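Local atomic coordinates of putative Glycosidase (Bacteroides thetaiotaomicron, PDB entry 3R67), a protein that is a putative glycosidase of the beta-fructosidase clan, built as a five-bladed beta-propeller as is usual for this clan. Residues Lys207-Ala212 and Leu231-Pro236; Pro10-Ala15 and Ala284-Phe289; Pro25-Asp30 and Phe95-Val100; Ser79-Leu84 and Leu113-Gly118. All coordinates share one frame; numbering follows the deposited sequence.

Contact 1 of 4, residues Lys207-Ala212 and Leu231-Pro236; sequences KFVNVA and LKVITP. With EDO (1,2-ethanediol), chain F.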
loop_
_atom_site.group_PDB
_atom_site.type_symbol
_atom_site.label_atom_id
_atom_site.label_comp_id
_atom_site.label_asym_id
_atom_site.label_seq_id
_atom_site.Cartn_x
_atom_site.Cartn_y
_atom_site.Cartn_z
ATOM N N LYS A 207 -2.094 -9.538 -9.185
ATOM C CA LYS A 207 -2.616 -10.827 -9.646
ATOM C C LYS A 207 -1.885 -12.017 -9.008
ATOM O O LYS A 207 -2.378 -13.133 -9.089
ATOM C CB LYS A 207 -2.524 -10.960 -11.184
ATOM C CG LYS A 207 -3.730 -10.457 -11.971
ATOM C CD LYS A 207 -3.748 -8.939 -12.133
ATOM C CE LYS A 207 -4.945 -8.465 -12.926
ATOM N NZ LYS A 207 -4.885 -7.002 -13.183
ATOM N N PHE A 208 -0.695 -11.792 -8.456
ATOM C CA PHE A 208 0.171 -12.775 -7.792
ATOM C C PHE A 208 1.258 -12.008 -7.091
ATOM O O PHE A 208 1.440 -10.833 -7.388
ATOM C CB PHE A 208 0.752 -13.837 -8.773
ATOM C CG PHE A 208 1.477 -13.233 -9.952
ATOM C CD1 PHE A 208 2.812 -12.855 -9.850
ATOM C CD2 PHE A 208 0.823 -13.039 -11.163
ATOM C CE1 PHE A 208 3.471 -12.265 -10.926
ATOM C CE2 PHE A 208 1.482 -12.447 -12.245
ATOM C CZ PHE A 208 2.802 -12.069 -12.123
ATOM N N VAL A 209 2.001 -12.657 -6.195
ATOM C CA VAL A 209 3.062 -11.980 -5.460
ATOM C C VAL A 209 4.403 -12.496 -5.975
ATOM O O VAL A 209 4.653 -13.701 -5.999
ATOM C CB VAL A 209 2.921 -12.145 -3.922
ATOM C CG1 VAL A 209 4.060 -11.462 -3.185
ATOM C CG2 VAL A 209 1.575 -11.620 -3.424
ATOM N N ASN A 210 5.252 -11.558 -6.399
ATOM C CA ASN A 210 6.624 -11.830 -6.811
ATOM C C ASN A 210 7.547 -11.252 -5.742
ATOM O O ASN A 210 7.111 -10.425 -4.944
ATOM C CB ASN A 210 6.908 -11.251 -8.225
ATOM C CG ASN A 210 8.345 -11.374 -8.711
ATOM O OD1 ASN A 210 9.053 -10.386 -8.863
ATOM N ND2 ASN A 210 8.841 -12.580 -8.862
ATOM N N VAL A 211 8.804 -11.699 -5.703
ATOM C CA VAL A 211 9.803 -11.168 -4.777
ATOM C C VAL A 211 10.881 -10.500 -5.615
ATOM O O VAL A 211 11.353 -11.078 -6.594
ATOM C CB VAL A 211 10.382 -12.233 -3.802
ATOM C CG1 VAL A 211 11.503 -11.648 -2.935
ATOM C CG2 VAL A 211 9.284 -12.845 -2.931
ATOM N N ALA A 212 11.213 -9.253 -5.274
ATOM C CA ALA A 212 12.262 -8.497 -5.952
ATOM C C ALA A 212 13.336 -8.108 -4.953
ATOM O O ALA A 212 13.038 -7.986 -3.759
ATOM C CB ALA A 212 11.681 -7.266 -6.633
ATOM N N LEU A 231 8.873 -15.390 -10.476
ATOM C CA LEU A 231 8.690 -16.314 -9.372
ATOM C C LEU A 231 7.408 -15.904 -8.638
ATOM O O LEU A 231 7.271 -14.732 -8.268
ATOM C CB LEU A 231 9.929 -16.290 -8.466
ATOM C CG LEU A 231 9.929 -17.220 -7.273
ATOM C CD1 LEU A 231 10.014 -18.676 -7.714
ATOM C CD2 LEU A 231 11.098 -16.904 -6.366
ATOM N N LYS A 232 6.440 -16.814 -8.525
ATOM C CA LYS A 232 5.159 -16.541 -7.873
ATOM C C LYS A 232 5.136 -17.227 -6.496
ATOM O O LYS A 232 4.980 -18.445 -6.414
ATOM C CB LYS A 232 4.006 -17.015 -8.771
ATOM C CG LYS A 232 3.951 -16.327 -10.125
ATOM C CD LYS A 232 2.790 -16.848 -10.950
ATOM C CE LYS A 232 2.650 -16.115 -12.261
ATOM N NZ LYS A 232 1.463 -16.596 -13.016
ATOM N N VAL A 233 5.340 -16.466 -5.424
ATOM C CA VAL A 233 5.433 -17.049 -4.084
ATOM C C VAL A 233 4.024 -17.164 -3.450
ATOM O O VAL A 233 3.830 -17.962 -2.536
ATOM C CB VAL A 233 6.405 -16.268 -3.163
ATOM C CG1 VAL A 233 7.816 -16.316 -3.726
ATOM C CG2 VAL A 233 5.965 -14.820 -2.913
ATOM N N ILE A 234 3.059 -16.389 -3.955
ATOM C CA ILE A 234 1.643 -16.389 -3.552
ATOM C C ILE A 234 0.823 -16.180 -4.802
ATOM O O ILE A 234 1.111 -15.270 -5.585
ATOM C CB ILE A 234 1.335 -15.317 -2.452
ATOM C CG1 ILE A 234 1.815 -15.761 -1.076
ATOM C CG2 ILE A 234 -0.149 -14.983 -2.357
ATOM C CD1 ILE A 234 1.722 -14.618 -0.060
ATOM N N THR A 235 -0.182 -17.025 -5.002
ATOM C CA THR A 235 -1.111 -16.909 -6.122
ATOM C C THR A 235 -2.533 -17.005 -5.586
ATOM O O THR A 235 -2.738 -17.632 -4.542
ATOM C CB THR A 235 -0.840 -17.973 -7.234
ATOM O OG1 THR A 235 -0.947 -19.278 -6.685
ATOM C CG2 THR A 235 0.520 -17.809 -7.908
ATOM N N PRO A 236 -3.542 -16.436 -6.291
ATOM C CA PRO A 236 -4.934 -16.581 -5.836
ATOM C C PRO A 236 -5.346 -18.051 -5.682
ATOM O O PRO A 236 -4.858 -18.931 -6.409
ATOM C CB PRO A 236 -5.732 -15.904 -6.954
ATOM C CG PRO A 236 -4.775 -14.892 -7.524
ATOM C CD PRO A 236 -3.476 -15.640 -7.536
HETATM C C1 EDO F . 0.863 -19.993 -3.448
HETATM O O1 EDO F . -0.543 -20.168 -3.726
HETATM C C2 EDO F . 1.795 -20.816 -4.340
HETATM O O2 EDO F . 1.697 -20.421 -5.722
#
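Two backbone hydrogen bonds and one side-chain bond join Lys-207-Ala-212 to Leu-231-Pro-236. Val-209 N gives its proton to Ile-234 O at 2.8 Å, while Val-209 O takes that of Val-233 N, the donor lying nearly along the C=O axis. Asn-210 has CG anti to its backbone N (chi1 175°), and its ND2 donates to a lone pair of Leu-231 O, which lies in the amide plane of Asn-210; the 2.7 Å bond is almost straight (172° at the hydrogen).

Beside these bonds the extended chain of Lys-232 runs obliquely across the Phe-208 ring. Its CE sits over the centre of one face, 3.7 Å from the ring centroid, a CH-pi contact. Lys-232 NZ lies off-centre, 4.5 Å from the centroid of the Phe-208 ring, as an added cation-pi term. Val-209 runs alongside Ile-234, and Val-211 CG2 meets Val-233 CG1 at 3.9 Å. 1,2-Ethanediol, a likely crystallisation additive, bonds through O2 to Thr-235 OG1 at 3.0 Å.

In the second shell, Trp-204 NE1 binds Asn-210 OD1 and Met-223 O accepts from ND2, so both ends of the amide are fixed. The pattern is that of an irregular loop running roughly antiparallel beside strand 210-214 of a propeller-type fold.

Contact 2 of 4, residues Pro10-Ala15 and Ala284-Phe289; sequences PDWAWA and AGQALF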
loop_
_atom_site.group_PDB
_atom_site.type_symbol
_atom_site.label_atom_id
_atom_site.label_comp_id
_atom_site.label_asym_id
_atom_site.label_seq_id
_atom_site.Cartn_x
_atom_site.Cartn_y
_atom_site.Cartn_z
ATOM N N PRO A 10 -3.678 -19.016 13.470
ATOM C CA PRO A 10 -2.403 -19.474 14.066
ATOM C C PRO A 10 -1.732 -18.342 14.849
ATOM O O PRO A 10 -1.929 -17.181 14.519
ATOM C CB PRO A 10 -1.572 -19.922 12.861
ATOM C CG PRO A 10 -2.258 -19.346 11.672
ATOM C CD PRO A 10 -3.683 -19.179 12.006
ATOM N N ASP A 11 -0.991 -18.671 15.907
ATOM C CA ASP A 11 -0.401 -17.696 16.822
ATOM C C ASP A 11 0.651 -16.793 16.130
ATOM O O ASP A 11 0.961 -15.739 16.693
ATOM C CB ASP A 11 0.241 -18.383 18.040
ATOM C CG ASP A 11 1.458 -19.210 17.710
ATOM O OD1 ASP A 11 1.309 -20.224 16.987
ATOM O OD2 ASP A 11 2.567 -18.834 18.150
ATOM N N TRP A 12 1.162 -17.148 14.918
ATOM C CA TRP A 12 2.106 -16.267 14.193
ATOM C C TRP A 12 1.387 -15.022 13.600
ATOM O O TRP A 12 2.042 -14.030 13.263
ATOM C CB TRP A 12 2.848 -17.013 13.064
ATOM C CG TRP A 12 1.982 -17.645 12.003
ATOM C CD1 TRP A 12 1.643 -18.956 11.915
ATOM C CD2 TRP A 12 1.402 -17.007 10.853
ATOM N NE1 TRP A 12 0.906 -19.182 10.778
ATOM C CE2 TRP A 12 0.707 -17.996 10.129
ATOM C CE3 TRP A 12 1.393 -15.691 10.363
ATOM C CZ2 TRP A 12 -0.010 -17.708 8.958
ATOM C CZ3 TRP A 12 0.663 -15.409 9.218
ATOM C CH2 TRP A 12 -0.012 -16.412 8.519
ATOM N N ALA A 13 0.059 -15.106 13.421
ATOM C CA ALA A 13 -0.746 -14.050 12.801
ATOM C C ALA A 13 -1.069 -12.940 13.766
ATOM O O ALA A 13 -1.311 -13.176 14.948
ATOM C CB ALA A 13 -2.047 -14.641 12.269
ATOM N N TRP A 14 -1.103 -11.727 13.246
ATOM C CA TRP A 14 -1.534 -10.501 13.951
ATOM C C TRP A 14 -2.982 -10.253 13.573
ATOM O O TRP A 14 -3.259 -9.461 12.674
ATOM C CB TRP A 14 -0.624 -9.316 13.597
ATOM C CG TRP A 14 0.810 -9.433 14.010
ATOM C CD1 TRP A 14 1.426 -10.496 14.611
ATOM C CD2 TRP A 14 1.817 -8.435 13.833
ATOM N NE1 TRP A 14 2.753 -10.213 14.831
ATOM C CE2 TRP A 14 3.023 -8.956 14.362
ATOM C CE3 TRP A 14 1.818 -7.149 13.267
ATOM C CZ2 TRP A 14 4.214 -8.218 14.381
ATOM C CZ3 TRP A 14 3.007 -6.434 13.257
ATOM C CH2 TRP A 14 4.190 -6.975 13.799
ATOM N N ALA A 15 -3.874 -11.044 14.148
ATOM C CA ALA A 15 -5.287 -11.054 13.792
ATOM C C ALA A 15 -6.124 -10.025 14.562
ATOM O O ALA A 15 -7.077 -9.487 14.003
ATOM C CB ALA A 15 -5.853 -12.431 14.059
ATOM N N ALA A 284 -8.623 -8.698 4.001
ATOM C CA ALA A 284 -7.188 -8.767 4.254
ATOM C C ALA A 284 -6.748 -10.128 4.793
ATOM O O ALA A 284 -7.398 -10.705 5.661
ATOM C CB ALA A 284 -6.782 -7.676 5.235
ATOM N N GLY A 285 -5.616 -10.605 4.277
ATOM C CA GLY A 285 -5.014 -11.874 4.684
ATOM C C GLY A 285 -3.590 -11.699 5.163
ATOM O O GLY A 285 -3.068 -10.581 5.201
ATOM N N GLN A 286 -2.960 -12.796 5.571
ATOM C CA GLN A 286 -1.571 -12.796 6.034
ATOM C C GLN A 286 -0.859 -14.061 5.609
ATOM O O GLN A 286 -1.448 -15.146 5.602
ATOM C CB GLN A 286 -1.459 -12.641 7.565
ATOM C CG GLN A 286 -2.030 -11.334 8.107
ATOM C CD GLN A 286 -1.946 -11.190 9.584
ATOM O OE1 GLN A 286 -1.214 -11.906 10.274
ATOM N NE2 GLN A 286 -2.666 -10.214 10.095
ATOM N N ALA A 287 0.425 -13.913 5.301
ATOM C CA ALA A 287 1.327 -14.991 4.923
ATOM C C ALA A 287 2.618 -14.887 5.714
ATOM O O ALA A 287 3.060 -13.772 6.021
ATOM C CB ALA A 287 1.604 -14.927 3.433
ATOM N N LEU A 288 3.215 -16.039 6.051
ATOM C CA LEU A 288 4.451 -16.104 6.826
ATOM C C LEU A 288 5.558 -16.715 5.977
ATOM O O LEU A 288 5.395 -17.808 5.438
ATOM C CB LEU A 288 4.251 -16.905 8.121
ATOM C CG LEU A 288 5.388 -16.862 9.139
ATOM C CD1 LEU A 288 5.452 -15.503 9.846
ATOM C CD2 LEU A 288 5.215 -17.964 10.168
ATOM N N PHE A 289 6.662 -15.976 5.820
ATOM C CA PHE A 289 7.789 -16.427 5.020
ATOM C C PHE A 289 8.998 -16.666 5.895
ATOM O O PHE A 289 9.079 -16.130 7.005
ATOM C CB PHE A 289 8.123 -15.417 3.918
ATOM C CG PHE A 289 7.061 -15.294 2.860
ATOM C CD1 PHE A 289 7.094 -16.100 1.725
ATOM C CD2 PHE A 289 6.049 -14.342 2.970
ATOM C CE1 PHE A 289 6.122 -15.974 0.734
ATOM C CE2 PHE A 289 5.079 -14.227 1.981
ATOM C CZ PHE A 289 5.112 -15.061 0.881
#
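Gln-286 NE2 is held by one bond across the segments, to Trp-14 O at 2.8 Å (156° at the hydrogen). The acceptor lies in the amide plane of Gln-286, although NE2 itself stands 57° above the plane of the Trp-14 carbonyl. At the other end of the carboxamide, Gln-286 OE1 takes one bond from Trp-14 N at 3.0 Å, with the donor in the carbonyl plane on a lone pair. One bond to each end, in opposite senses, identifies the oxygen and nitrogen and fixes the rotation of the amide. The side chain reaches this position extended beyond CG, and Gln-286 OE1 also comes within 3.5 Å of Ala-13 CB.

Trp-12 supplies the apolar half. Its CG takes the crowded position between backbone N and carbonyl carbon (chi1 58°), which sets the indole between two aliphatic groups: Ala-13 CB over one face and Leu-288 over the opposite one. Leu-288 CB stands 3.9 Å from the centroid of the Trp-12 six-membered ring, a CH-pi contact over the face, while Leu-288 CD2 reaches 3.7 Å from Trp-12 CG. The far rim of the indole is turned to the strand backbone, with Trp-12 CH2 3.5 Å from Gln-286 O. The indole NE1 is taken up by Asp-299 OD2 on the adjoining strand 297-300.

A type I turn, Pro-10 to Ala-13, closed by Ala-13 N to Pro-10 O, precedes Trp-14, which also stacks on Tyr-351 of strand 345-351 and touches Leu-260 of strand 258-266. The contact thus lays the N-terminal segment, by a glutamine-to-backbone pair of bonds, across a strand of the sheet containing 258-266 and 282-289, in a propeller-type fold.

Contact 3 of 4, residues Pro25-Asp30 and Phe95-Val100; sequences PIVSPD and FNRMTV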
loop_
_atom_site.group_PDB
_atom_site.type_symbol
_atom_site.label_atom_id
_atom_site.label_comp_id
_atom_site.label_asym_id
_atom_site.label_seq_id
_atom_site.Cartn_x
_atom_site.Cartn_y
_atom_site.Cartn_z
ATOM N N PRO A 25 -14.027 7.651 9.828
ATOM C CA PRO A 25 -12.795 7.766 9.005
ATOM C C PRO A 25 -11.838 8.805 9.553
ATOM O O PRO A 25 -12.241 9.824 10.091
ATOM C CB PRO A 25 -13.325 8.187 7.630
ATOM C CG PRO A 25 -14.603 8.909 7.912
ATOM C CD PRO A 25 -15.187 8.285 9.162
ATOM N N ILE A 26 -10.559 8.533 9.421
ATOM C CA ILE A 26 -9.545 9.486 9.839
ATOM C C ILE A 26 -9.331 10.538 8.707
ATOM O O ILE A 26 -8.920 11.647 9.005
ATOM C CB ILE A 26 -8.217 8.800 10.259
ATOM C CG1 ILE A 26 -7.544 8.026 9.101
ATOM C CG2 ILE A 26 -8.454 7.888 11.463
ATOM C CD1 ILE A 26 -6.055 7.843 9.244
ATOM N N VAL A 27 -9.591 10.192 7.431
ATOM C CA VAL A 27 -9.457 11.089 6.272
ATOM C C VAL A 27 -10.677 10.885 5.377
ATOM O O VAL A 27 -11.034 9.753 5.053
ATOM C CB VAL A 27 -8.125 10.931 5.459
ATOM C CG1 VAL A 27 -8.007 12.019 4.381
ATOM C CG2 VAL A 27 -6.897 10.985 6.362
ATOM N N SER A 28 -11.299 11.983 4.982
ATOM C CA SER A 28 -12.489 12.061 4.124
ATOM C C SER A 28 -12.274 13.112 3.053
ATOM O O SER A 28 -11.439 13.975 3.271
ATOM C CB SER A 28 -13.742 12.388 4.951
ATOM O OG SER A 28 -14.003 11.425 5.953
ATOM N N PRO A 29 -12.993 13.092 1.895
ATOM C CA PRO A 29 -12.799 14.155 0.904
ATOM C C PRO A 29 -13.136 15.553 1.460
ATOM O O PRO A 29 -14.019 15.706 2.306
ATOM C CB PRO A 29 -13.770 13.783 -0.227
ATOM C CG PRO A 29 -14.154 12.428 0.009
ATOM C CD PRO A 29 -14.029 12.141 1.454
ATOM N N ASP A 30 -12.386 16.556 1.007
ATOM C CA ASP A 30 -12.587 17.954 1.342
ATOM C C ASP A 30 -12.747 18.711 0.031
ATOM O O ASP A 30 -11.809 18.761 -0.769
ATOM C CB ASP A 30 -11.437 18.502 2.213
ATOM C CG ASP A 30 -11.704 19.855 2.859
ATOM O OD1 ASP A 30 -12.464 20.661 2.270
ATOM O OD2 ASP A 30 -11.097 20.138 3.927
ATOM N N PHE A 95 -6.049 12.944 13.426
ATOM C CA PHE A 95 -5.187 13.514 12.408
ATOM C C PHE A 95 -5.552 14.912 12.000
ATOM O O PHE A 95 -6.731 15.268 11.953
ATOM C CB PHE A 95 -5.269 12.624 11.147
ATOM C CG PHE A 95 -4.468 11.351 11.276
ATOM C CD1 PHE A 95 -4.985 10.247 11.957
ATOM C CD2 PHE A 95 -3.192 11.261 10.736
ATOM C CE1 PHE A 95 -4.220 9.086 12.116
ATOM C CE2 PHE A 95 -2.434 10.098 10.889
ATOM C CZ PHE A 95 -2.952 9.016 11.574
ATOM N N ASN A 96 -4.509 15.703 11.682
ATOM C CA ASN A 96 -4.581 17.032 11.068
ATOM C C ASN A 96 -4.093 16.886 9.649
ATOM O O ASN A 96 -3.417 15.902 9.350
ATOM C CB ASN A 96 -3.830 18.099 11.839
ATOM C CG ASN A 96 -4.544 18.519 13.092
ATOM O OD1 ASN A 96 -5.668 19.043 13.053
ATOM N ND2 ASN A 96 -3.886 18.355 14.221
ATOM N N ARG A 97 -4.468 17.798 8.759
ATOM C CA ARG A 97 -4.136 17.648 7.344
ATOM C C ARG A 97 -3.619 18.924 6.711
ATOM O O ARG A 97 -4.082 20.026 7.017
ATOM C CB ARG A 97 -5.398 17.214 6.572
ATOM C CG ARG A 97 -5.880 15.791 6.878
ATOM C CD ARG A 97 -7.378 15.611 6.653
ATOM N NE ARG A 97 -7.770 15.749 5.253
ATOM C CZ ARG A 97 -9.015 15.603 4.821
ATOM N NH1 ARG A 97 -9.997 15.361 5.676
ATOM N NH2 ARG A 97 -9.290 15.716 3.530
HETATM N N MSE A 98 -2.688 18.754 5.767
HETATM C CA MSE A 98 -2.229 19.842 4.915
HETATM C C MSE A 98 -3.318 20.105 3.884
HETATM O O MSE A 98 -4.077 19.183 3.548
HETATM C CB MSE A 98 -0.873 19.532 4.278
HETATM C CG MSE A 98 0.270 19.640 5.295
HETATM SE SE MSE A 98 2.022 19.270 4.541
HETATM C CE MSE A 98 2.060 20.634 3.117
ATOM N N THR A 99 -3.446 21.367 3.427
ATOM C CA THR A 99 -4.514 21.772 2.506
ATOM C C THR A 99 -4.041 21.660 1.056
ATOM O O THR A 99 -4.825 21.930 0.139
ATOM C CB THR A 99 -4.987 23.186 2.830
ATOM O OG1 THR A 99 -3.874 24.080 2.791
ATOM C CG2 THR A 99 -5.668 23.269 4.190
ATOM N N VAL A 100 -2.797 21.193 0.843
ATOM C CA VAL A 100 -2.240 20.988 -0.495
ATOM C C VAL A 100 -1.604 19.576 -0.562
ATOM O O VAL A 100 -1.161 19.063 0.486
ATOM C CB VAL A 100 -1.226 22.101 -0.889
ATOM C CG1 VAL A 100 -1.941 23.424 -1.154
ATOM C CG2 VAL A 100 -0.102 22.267 0.143
HETATM O O HOH W 1 -8.792 12.408 11.898
HETATM O O HOH W 2 -12.846 16.120 5.180
#
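Close packing is concentrated on two flat groups, whereas the polar side has weak direct bonds and two water bridges. Ile-26 runs alongside Phe-95, and CD1 of the isoleucine rests over one ring face, offset toward the rim, 3.6 Å from Phe-95 CE1. Ile-26 CG1 occupies the crowded position (chi1 63°). The second flat group is the guanidinium of Arg-97: Val-27 CG1 sits over its centre, 3.7 Å from CZ, and the chain bends at chi3 (66°) to bring the group there.

The polar grip across the segments is looser. Arg-97 NH1 and NH2 both reach Ser-28 O, at 3.1 and 2.8 Å, by weak, bent bonds. Stronger anchors come from outside, a salt bridge from NH2 to Glu-47 and a bond from NE to Tyr-67 OH. Two waters span the remaining separation: one donates to Ile-26 O and accepts from Phe-95 N at 3.2 Å, the other links Arg-97 NH1 with Pro-29 O.

Ile-26 and Val-27 both face Val-346 in a classic beta bulge, so segment 25-30, bonded to strand 345-351, packs against the end strand 96-97 of the antiparallel sheet 50-59, 62-70, 82-89, 96-97 in the propeller-type fold.

Contact 4 of 4, residues Ser79-Leu84 and Leu113-Gly118; sequences SRTSRL and LEWPGG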
loop_
_atom_site.group_PDB
_atom_site.type_symbol
_atom_site.label_atom_id
_atom_site.label_comp_id
_atom_site.label_asym_id
_atom_site.label_seq_id
_atom_site.Cartn_x
_atom_site.Cartn_y
_atom_site.Cartn_z
ATOM N N SER A 79 -12.972 9.232 -15.233
ATOM C CA SER A 79 -11.618 9.087 -14.677
ATOM C C SER A 79 -11.077 10.414 -14.172
ATOM O O SER A 79 -11.321 11.455 -14.780
ATOM C CB SER A 79 -10.661 8.511 -15.714
ATOM O OG SER A 79 -10.943 7.145 -15.951
ATOM N N ARG A 80 -10.355 10.353 -13.045
ATOM C CA ARG A 80 -9.797 11.467 -12.266
ATOM C C ARG A 80 -8.251 11.288 -12.074
ATOM O O ARG A 80 -7.691 10.318 -12.575
ATOM C CB ARG A 80 -10.547 11.515 -10.908
ATOM C CG ARG A 80 -12.080 11.733 -11.072
ATOM C CD ARG A 80 -12.900 11.426 -9.819
ATOM N NE ARG A 80 -14.356 11.451 -10.049
ATOM C CZ ARG A 80 -15.151 12.503 -9.857
ATOM N NH1 ARG A 80 -14.657 13.642 -9.399
ATOM N NH2 ARG A 80 -16.448 12.413 -10.099
ATOM N N THR A 81 -7.566 12.254 -11.406
ATOM C CA THR A 81 -6.113 12.266 -11.146
ATOM C C THR A 81 -5.851 11.980 -9.667
ATOM O O THR A 81 -6.503 12.562 -8.794
ATOM C CB THR A 81 -5.507 13.630 -11.574
ATOM O OG1 THR A 81 -5.731 13.810 -12.969
ATOM C CG2 THR A 81 -4.002 13.735 -11.310
ATOM N N SER A 82 -4.885 11.109 -9.386
ATOM C CA SER A 82 -4.490 10.796 -8.021
ATOM C C SER A 82 -3.250 11.614 -7.623
ATOM O O SER A 82 -2.293 11.730 -8.378
ATOM C CB SER A 82 -4.232 9.306 -7.836
ATOM O OG SER A 82 -5.443 8.588 -7.997
ATOM N N ARG A 83 -3.338 12.229 -6.446
ATOM C CA ARG A 83 -2.325 13.040 -5.764
ATOM C C ARG A 83 -2.285 12.595 -4.315
ATOM O O ARG A 83 -3.278 12.032 -3.852
ATOM C CB ARG A 83 -2.629 14.538 -5.905
ATOM C CG ARG A 83 -2.662 14.991 -7.361
ATOM C CD ARG A 83 -3.021 16.451 -7.442
ATOM N NE ARG A 83 -3.118 16.912 -8.830
ATOM C CZ ARG A 83 -4.238 16.902 -9.534
ATOM N NH1 ARG A 83 -5.350 16.400 -9.016
ATOM N NH2 ARG A 83 -4.252 17.373 -10.769
ATOM N N LEU A 84 -1.166 12.815 -3.604
ATOM C CA LEU A 84 -1.084 12.342 -2.229
ATOM C C LEU A 84 -1.182 13.494 -1.229
ATOM O O LEU A 84 -0.429 14.464 -1.296
ATOM C CB LEU A 84 0.200 11.561 -1.976
ATOM C CG LEU A 84 0.512 10.396 -2.930
ATOM C CD1 LEU A 84 1.785 9.684 -2.499
ATOM C CD2 LEU A 84 -0.670 9.401 -3.042
ATOM N N LEU A 113 4.668 9.057 -17.846
ATOM C CA LEU A 113 4.249 7.880 -17.121
ATOM C C LEU A 113 3.162 8.195 -16.104
ATOM O O LEU A 113 2.411 7.291 -15.762
ATOM C CB LEU A 113 5.479 7.272 -16.413
ATOM C CG LEU A 113 6.702 7.016 -17.298
ATOM C CD1 LEU A 113 7.844 6.430 -16.499
ATOM C CD2 LEU A 113 6.374 6.120 -18.495
ATOM N N GLU A 114 3.046 9.462 -15.652
ATOM C CA GLU A 114 2.108 9.852 -14.591
ATOM C C GLU A 114 0.931 10.731 -15.074
ATOM O O GLU A 114 -0.021 10.913 -14.314
ATOM C CB GLU A 114 2.859 10.618 -13.491
ATOM C CG GLU A 114 3.882 9.746 -12.780
ATOM C CD GLU A 114 4.757 10.391 -11.721
ATOM O OE1 GLU A 114 4.632 11.611 -11.494
ATOM O OE2 GLU A 114 5.586 9.673 -11.121
ATOM N N TRP A 115 0.957 11.238 -16.295
ATOM C CA TRP A 115 -0.158 12.085 -16.712
ATOM C C TRP A 115 -1.119 11.302 -17.640
ATOM O O TRP A 115 -0.651 10.615 -18.551
ATOM C CB TRP A 115 0.345 13.378 -17.402
ATOM C CG TRP A 115 -0.736 14.408 -17.552
ATOM C CD1 TRP A 115 -1.372 14.761 -18.708
ATOM C CD2 TRP A 115 -1.460 15.051 -16.480
ATOM N NE1 TRP A 115 -2.401 15.636 -18.435
ATOM C CE2 TRP A 115 -2.508 15.793 -17.071
ATOM C CE3 TRP A 115 -1.369 15.012 -15.086
ATOM C CZ2 TRP A 115 -3.410 16.552 -16.306
ATOM C CZ3 TRP A 115 -2.267 15.745 -14.338
ATOM C CH2 TRP A 115 -3.268 16.506 -14.939
ATOM N N PRO A 116 -2.453 11.360 -17.410
ATOM C CA PRO A 116 -3.178 12.178 -16.417
ATOM C C PRO A 116 -3.658 11.445 -15.151
ATOM O O PRO A 116 -4.261 12.087 -14.303
ATOM C CB PRO A 116 -4.417 12.638 -17.202
ATOM C CG PRO A 116 -4.653 11.540 -18.249
ATOM C CD PRO A 116 -3.398 10.686 -18.319
ATOM N N GLY A 117 -3.383 10.159 -15.016
ATOM C CA GLY A 117 -3.847 9.361 -13.881
ATOM C C GLY A 117 -3.257 9.699 -12.528
ATOM O O GLY A 117 -3.908 9.489 -11.498
ATOM N N GLY A 118 -2.027 10.193 -12.533
ATOM C CA GLY A 118 -1.340 10.575 -11.309
ATOM C C GLY A 118 -0.536 9.492 -10.615
ATOM O O GLY A 118 -0.031 8.554 -11.242
HETATM O O HOH W 3 -5.748 7.718 -10.520
#
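Thr-81 loses the most surface here, followed by Ser-82 and Gly-117 in equal measure. The Thr-81 hydroxyl OG1, anti to its own carbonyl carbon, donates to Pro-116 O at 2.6 Å, approaching nearly along the C=O axis. Thr-81 CG2 lies 4.0 Å from Trp-115 CZ3 and also covers the centre of one face of the Arg-83 guanidinium. That group is paired with Asp-71, whose OD1 also accepts from Thr-81 N.

Ser-82 meets Gly-117 through the backbone: Ser-82 N donates to Gly-117 O at 2.8 Å with 165° at the hydrogen, though from above the carbonyl plane. Gly-117 O is also 2.7 Å from a water that can donate to it, and this water also contacts Ser-82 OG, itself bound to Arg-68 NE. Gly-118 then comes so near that its CA lies 3.3 Å from Ser-82 O, a CA-H...O contact, at backbone angles (89°, -152°) that suit glycine.

A cis peptide before Pro-116 shapes the turn, and Gly-118 N bonds back to Glu-114 O. Consecutive carbonyls of Pro-116 and Gly-117 are met by a hydroxyl and an N-H from consecutive residues, so two carbonyls of this buried junction have directed donors.

Overall arrangement
Each contact's centre is 16 to 18 Å from the centre of the chain. Contacts 1 and 2 share the sheet that includes strand 282-289 and touch directly: Ile-234 CD1 lies 3.5 Å from Ala-287 CB, although their centres are about 17 Å apart. Contacts 3 and 4 form a second pair, through neighbouring strands 96-97 and 82-89; their nearest atoms are about 5 Å apart and their segments alternate along the chain. Between the pairs, contacts 1 and 3 lie on opposite sides of the chain's centre, about 34 Å between centres, as do contacts 2 and 4 at about 33 Å. Of the four contacts, 1,2-ethanediol lies at contact 1, where Arg-300 also binds it.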